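Local coordinates for Spermidine/putrescine ABC transporter, periplasmic binding protein (Treponema pallidum, PDB 2V84) that binds polyamines and probably serves as the lipoprotein receptor that delivers spermidine and putrescine to an ABC transporter, at residues 33-38 against 292-297; 99-104 against 274-279. One frame throughout, in Å; residues are numbered along the deposited sequence.

Contact 1 of 2, residues 33-38 against 292-297; sequences TYYTPT and FGFPST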
loop_
_atom_site.group_PDB
_atom_site.type_symbol
_atom_site.label_atom_id
_atom_site.label_comp_id
_atom_site.label_asym_id
_atom_site.label_seq_id
_atom_site.Cartn_x
_atom_site.Cartn_y
_atom_site.Cartn_z
ATOM N N THR A 33 8.187 3.025 -7.759
ATOM C CA THR A 33 8.528 4.305 -8.351
ATOM C C THR A 33 8.054 5.409 -7.437
ATOM O O THR A 33 6.915 5.386 -6.962
ATOM C CB THR A 33 7.902 4.466 -9.781
ATOM O OG1 THR A 33 7.897 3.198 -10.462
ATOM C CG2 THR A 33 8.698 5.477 -10.605
ATOM N N TYR A 34 8.949 6.352 -7.164
ATOM C CA TYR A 34 8.674 7.548 -6.355
ATOM C C TYR A 34 8.506 7.317 -4.850
ATOM O O TYR A 34 8.472 8.276 -4.097
ATOM C CB TYR A 34 7.480 8.374 -6.908
ATOM C CG TYR A 34 7.456 8.536 -8.428
ATOM C CD1 TYR A 34 8.553 9.069 -9.114
ATOM C CD2 TYR A 34 6.327 8.172 -9.172
ATOM C CE1 TYR A 34 8.540 9.215 -10.511
ATOM C CE2 TYR A 34 6.305 8.317 -10.574
ATOM C CZ TYR A 34 7.419 8.842 -11.229
ATOM O OH TYR A 34 7.415 8.998 -12.603
ATOM N N TYR A 35 8.408 6.057 -4.422
ATOM C CA TYR A 35 8.064 5.707 -3.016
ATOM C C TYR A 35 9.102 6.146 -1.969
ATOM O O TYR A 35 8.746 6.620 -0.879
ATOM C CB TYR A 35 7.783 4.210 -2.905
ATOM C CG TYR A 35 6.895 3.808 -1.754
ATOM C CD1 TYR A 35 6.049 4.729 -1.134
ATOM C CD2 TYR A 35 6.898 2.496 -1.299
ATOM C CE1 TYR A 35 5.220 4.340 -0.068
ATOM C CE2 TYR A 35 6.097 2.095 -0.250
ATOM C CZ TYR A 35 5.262 3.007 0.366
ATOM O OH TYR A 35 4.446 2.576 1.375
ATOM N N THR A 36 10.380 6.025 -2.318
ATOM C CA THR A 36 11.437 6.729 -1.600
ATOM C C THR A 36 11.697 8.111 -2.253
ATOM O O THR A 36 12.235 8.180 -3.364
ATOM C CB THR A 36 12.739 5.901 -1.533
ATOM O OG1 THR A 36 12.445 4.549 -1.164
ATOM C CG2 THR A 36 13.669 6.496 -0.516
ATOM N N PRO A 37 11.298 9.207 -1.573
ATOM C CA PRO A 37 11.450 10.559 -2.118
ATOM C C PRO A 37 12.911 10.881 -2.435
ATOM O O PRO A 37 13.764 10.844 -1.529
ATOM C CB PRO A 37 10.969 11.451 -0.971
ATOM C CG PRO A 37 10.064 10.586 -0.171
ATOM C CD PRO A 37 10.687 9.232 -0.233
ATOM N N THR A 38 13.193 11.203 -3.701
ATOM C CA THR A 38 14.563 11.474 -4.153
ATOM C C THR A 38 15.275 12.461 -3.239
ATOM O O THR A 38 16.492 12.383 -3.078
ATOM C CB THR A 38 14.620 12.015 -5.600
ATOM O OG1 THR A 38 13.679 13.079 -5.737
ATOM C CG2 THR A 38 14.306 10.924 -6.615
ATOM N N PHE A 292 3.686 12.757 0.401
ATOM C CA PHE A 292 2.472 12.101 -0.091
ATOM C C PHE A 292 1.185 12.470 0.645
ATOM O O PHE A 292 0.105 12.009 0.268
ATOM C CB PHE A 292 2.637 10.583 -0.056
ATOM C CG PHE A 292 3.820 10.084 -0.828
ATOM C CD1 PHE A 292 3.784 10.027 -2.217
ATOM C CD2 PHE A 292 4.973 9.663 -0.162
ATOM C CE1 PHE A 292 4.881 9.578 -2.940
ATOM C CE2 PHE A 292 6.056 9.196 -0.865
ATOM C CZ PHE A 292 6.016 9.153 -2.254
ATOM N N GLY A 293 1.284 13.277 1.698
ATOM C CA GLY A 293 0.106 13.605 2.512
ATOM C C GLY A 293 -0.318 12.464 3.417
ATOM O O GLY A 293 -1.485 12.322 3.733
ATOM N N PHE A 294 0.653 11.639 3.815
ATOM C CA PHE A 294 0.430 10.505 4.691
ATOM C C PHE A 294 0.393 10.932 6.152
ATOM O O PHE A 294 1.103 11.868 6.541
ATOM C CB PHE A 294 1.602 9.552 4.555
ATOM C CG PHE A 294 1.674 8.806 3.262
ATOM C CD1 PHE A 294 0.545 8.571 2.477
ATOM C CD2 PHE A 294 2.888 8.226 2.886
ATOM C CE1 PHE A 294 0.647 7.807 1.310
ATOM C CE2 PHE A 294 2.992 7.452 1.743
ATOM C CZ PHE A 294 1.892 7.248 0.949
ATOM N N PRO A 295 -0.439 10.264 6.971
ATOM C CA PRO A 295 -0.367 10.448 8.418
ATOM C C PRO A 295 0.723 9.560 8.985
ATOM O O PRO A 295 1.168 8.630 8.320
ATOM C CB PRO A 295 -1.732 9.958 8.891
ATOM C CG PRO A 295 -2.058 8.850 7.913
ATOM C CD PRO A 295 -1.517 9.318 6.592
ATOM N N SER A 296 1.160 9.845 10.204
ATOM C CA SER A 296 2.211 9.052 10.802
ATOM C C SER A 296 1.617 7.793 11.431
ATOM O O SER A 296 1.497 7.688 12.646
ATOM C CB SER A 296 3.008 9.876 11.830
ATOM O OG SER A 296 4.220 9.226 12.192
ATOM N N THR A 297 1.255 6.834 10.591
ATOM C CA THR A 297 0.670 5.566 11.050
ATOM C C THR A 297 1.620 4.663 11.836
ATOM O O THR A 297 1.173 3.924 12.705
ATOM C CB THR A 297 0.080 4.773 9.874
ATOM O OG1 THR A 297 1.057 4.685 8.833
ATOM C CG2 THR A 297 -1.141 5.486 9.339
#

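Contact 2 of 2, residues 99-104 against 274-279; sequences SKIPNV and AFINFF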
loop_
_atom_site.group_PDB
_atom_site.type_symbol
_atom_site.label_atom_id
_atom_site.label_comp_id
_atom_site.label_asym_id
_atom_site.label_seq_id
_atom_site.Cartn_x
_atom_site.Cartn_y
_atom_site.Cartn_z
ATOM N N SER A 99 20.376 -3.988 16.023
ATOM C CA SER A 99 21.284 -3.156 16.819
ATOM C C SER A 99 21.844 -2.053 15.916
ATOM O O SER A 99 22.280 -1.012 16.403
ATOM C CB SER A 99 22.413 -3.972 17.474
ATOM O OG SER A 99 23.328 -4.449 16.502
ATOM N N LYS A 100 21.778 -2.259 14.603
ATOM C CA LYS A 100 22.275 -1.253 13.658
ATOM C C LYS A 100 21.158 -0.309 13.203
ATOM O O LYS A 100 21.359 0.560 12.345
ATOM C CB LYS A 100 22.932 -1.924 12.467
ATOM C CG LYS A 100 24.285 -2.567 12.813
ATOM C CD LYS A 100 24.943 -3.134 11.569
ATOM C CE LYS A 100 26.382 -3.528 11.888
ATOM N NZ LYS A 100 27.029 -4.236 10.745
ATOM N N ILE A 101 19.979 -0.497 13.782
ATOM C CA ILE A 101 18.822 0.331 13.461
ATOM C C ILE A 101 18.148 0.809 14.743
ATOM O O ILE A 101 16.996 0.491 14.979
ATOM C CB ILE A 101 17.785 -0.417 12.592
ATOM C CG1 ILE A 101 18.468 -1.120 11.418
ATOM C CG2 ILE A 101 16.733 0.576 12.064
ATOM C CD1 ILE A 101 17.531 -2.090 10.678
ATOM N N PRO A 102 18.861 1.597 15.563
ATOM C CA PRO A 102 18.289 2.028 16.841
ATOM C C PRO A 102 16.954 2.780 16.689
ATOM O O PRO A 102 16.135 2.759 17.620
ATOM C CB PRO A 102 19.377 2.935 17.421
ATOM C CG PRO A 102 20.191 3.359 16.248
ATOM C CD PRO A 102 20.221 2.129 15.388
ATOM N N ASN A 103 16.740 3.428 15.538
ATOM C CA ASN A 103 15.512 4.208 15.284
ATOM C C ASN A 103 14.259 3.346 15.090
ATOM O O ASN A 103 13.137 3.861 14.958
ATOM C CB ASN A 103 15.706 5.140 14.083
ATOM C CG ASN A 103 16.714 6.233 14.353
ATOM O OD1 ASN A 103 16.884 6.637 15.493
ATOM N ND2 ASN A 103 17.409 6.699 13.305
ATOM N N VAL A 104 14.455 2.033 15.116
ATOM C CA VAL A 104 13.379 1.037 15.183
ATOM C C VAL A 104 12.545 1.278 16.465
ATOM O O VAL A 104 11.383 0.858 16.562
ATOM C CB VAL A 104 14.022 -0.385 14.994
ATOM C CG1 VAL A 104 14.260 -1.172 16.304
ATOM C CG2 VAL A 104 13.435 -1.169 13.858
ATOM N N ALA A 274 21.854 1.152 7.495
ATOM C CA ALA A 274 22.073 2.571 7.718
ATOM C C ALA A 274 20.981 3.369 7.043
ATOM O O ALA A 274 20.553 4.412 7.546
ATOM C CB ALA A 274 23.453 2.992 7.196
ATOM N N PHE A 275 20.518 2.877 5.905
ATOM C CA PHE A 275 19.442 3.562 5.226
ATOM C C PHE A 275 18.106 3.409 5.932
ATOM O O PHE A 275 17.376 4.384 6.068
ATOM C CB PHE A 275 19.342 3.162 3.761
ATOM C CG PHE A 275 18.343 3.988 3.007
ATOM C CD1 PHE A 275 18.717 5.203 2.435
ATOM C CD2 PHE A 275 17.010 3.578 2.917
ATOM C CE1 PHE A 275 17.780 5.988 1.759
ATOM C CE2 PHE A 275 16.065 4.357 2.245
ATOM C CZ PHE A 275 16.454 5.561 1.664
ATOM N N ILE A 276 17.796 2.213 6.438
ATOM C CA ILE A 276 16.570 2.024 7.208
ATOM C C ILE A 276 16.601 2.923 8.449
ATOM O O ILE A 276 15.606 3.568 8.799
ATOM C CB ILE A 276 16.409 0.522 7.655
ATOM C CG1 ILE A 276 16.371 -0.404 6.418
ATOM C CG2 ILE A 276 15.164 0.334 8.538
ATOM C CD1 ILE A 276 16.454 -1.906 6.761
ATOM N N ASN A 277 17.755 2.937 9.117
ATOM C CA ASN A 277 17.964 3.794 10.269
ATOM C C ASN A 277 17.782 5.283 9.909
ATOM O O ASN A 277 17.150 6.018 10.648
ATOM C CB ASN A 277 19.339 3.529 10.899
ATOM C CG ASN A 277 19.442 4.081 12.304
ATOM O OD1 ASN A 277 18.623 3.761 13.157
ATOM N ND2 ASN A 277 20.450 4.920 12.549
ATOM N N PHE A 278 18.311 5.701 8.757
ATOM C CA PHE A 278 18.197 7.082 8.263
ATOM C C PHE A 278 16.726 7.440 7.969
ATOM O O PHE A 278 16.226 8.496 8.362
ATOM C CB PHE A 278 19.069 7.222 7.003
ATOM C CG PHE A 278 18.899 8.523 6.254
ATOM C CD1 PHE A 278 17.925 8.651 5.251
ATOM C CD2 PHE A 278 19.762 9.592 6.487
ATOM C CE1 PHE A 278 17.787 9.859 4.529
ATOM C CE2 PHE A 278 19.635 10.800 5.766
ATOM C CZ PHE A 278 18.650 10.924 4.792
ATOM N N PHE A 279 16.038 6.537 7.298
ATOM C CA PHE A 279 14.653 6.769 6.868
ATOM C C PHE A 279 13.728 6.953 8.071
ATOM O O PHE A 279 12.771 7.735 8.034
ATOM C CB PHE A 279 14.226 5.585 6.007
ATOM C CG PHE A 279 12.966 5.803 5.240
ATOM C CD1 PHE A 279 12.975 6.515 4.035
ATOM C CD2 PHE A 279 11.769 5.261 5.701
ATOM C CE1 PHE A 279 11.783 6.703 3.313
ATOM C CE2 PHE A 279 10.579 5.430 4.979
ATOM C CZ PHE A 279 10.596 6.165 3.787
#

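Contact 1 of 2, residues 33-38 against 292-297
The phenyl ring of F292 enters the bend of the 33-38 loop with its rim leading, and it meets backbone carbonyls rather than another ring face. Its CZ points at the carbonyl of Y34, 3.2 Å from Y34 O, with the oxygen lying in the plane of the ring, where the partly positive ring hydrogens face it. The next ring atom, F292 CE2, stands 3.7 Å from Y35 O, and this oxygen approaches the ring obliquely. F292 places its ring here by keeping CG beside its own backbone N and anti to the carbonyl carbon (chi1 -56°). P37 closes the far side of the same ring corner, its CG 4.3 Å from F292 CE2.

In the two-lobed fold of type 2 periplasmic binding proteins, this contact joins the loop from strand 26-32 into helix 38-48, with P37 at the N-cap, to the exit of helix 282-292. The chain leaves that helix at G293, which has positive phi.

With CG roughly anti to its backbone N (chi1 -155°), Y35 carries its ring toward the 292-297 segment and turns its edge to both phenylalanines. Y35 CE1 lies 4.2 Å from F294 CE2, each atom near the plane of the opposite ring, so the two meet rim to rim without stacking. Within the second segment F292 CB sits over the centre of one face of F294, 3.4 Å above its plane, while Y128 stacks on the F294 ring. Y35 probably borders the binding region: its side chain is about 4 Å from a bound MES molecule, probably from the crystallisation liquor, and about 11 Å from the side chain of E168, a predicted spermidine-binding residue. The hydroxyl of Y35 is tied to D258 by a hydrogen bond between Y35 OH and D258 OD2.

Contact 2 of 2, residues 99-104 against 274-279
K100 meets N277 through its backbone, K100 O lying 3.9 Å from N277 CB; its extended side chain runs off to a salt bridge with D270, one of the earlier residues of helix 269-279. In this periplasmic binding protein fold the contact fastens a loop containing short 3-10 turns, between strand 93-94 and helix 109-114, onto the last turns of that helix.

I101 supplies the apolar part. Its CG2 approaches I276 CG2 to 3.9 Å, and its CD1 lies against the same methyl and I276 CD1, while I96 packs on I101 as well.

P102 crosses the N277 side chain at about a right angle, with P102 CD 3.2 Å from N277 OD1. The 3-10 turn 102-104 starts here, closed by a bond from V104 N to I101 O.

N103 then grips N277 twice. Because N277 holds CG anti to its backbone N (chi1 -163°), its amide reaches out to the turn, and N277 OD1 accepts N103 N at 3.1 Å in a nearly straight bond, entering almost along the C=O axis. The two side-chain amides lie close to parallel, their planes 11° apart, yet they do not bond to each other. Instead N103 ND2 donates to the backbone: N277 O lies 2.8 Å from N103 ND2, in the plane of the N103 amide, whereas the donor sits above the plane of the N277 carbonyl.

How the contacts relate
The centres of contacts 1 and 2 lie 18 Å apart. Along the chain the order is 33-38, 99-104, 274-279, 292-297, so the loop and helix of contact 2 both fall between the two segments of contact 1. Consecutive helices connect them: 269-279 carries one side of contact 2, and 282-292 runs into the second segment of contact 1. The contacts also touch directly, T36 CG2 lying 3.7 Å from F275 CZ. Y127 of strand 125-137 meets the rings of both Y35 and F279, and F288 touches both P37 and F279. Packing is thus continuous from contact 2, away from the annotated sites, to the buried contact 1 nearer the predicted polyamine site.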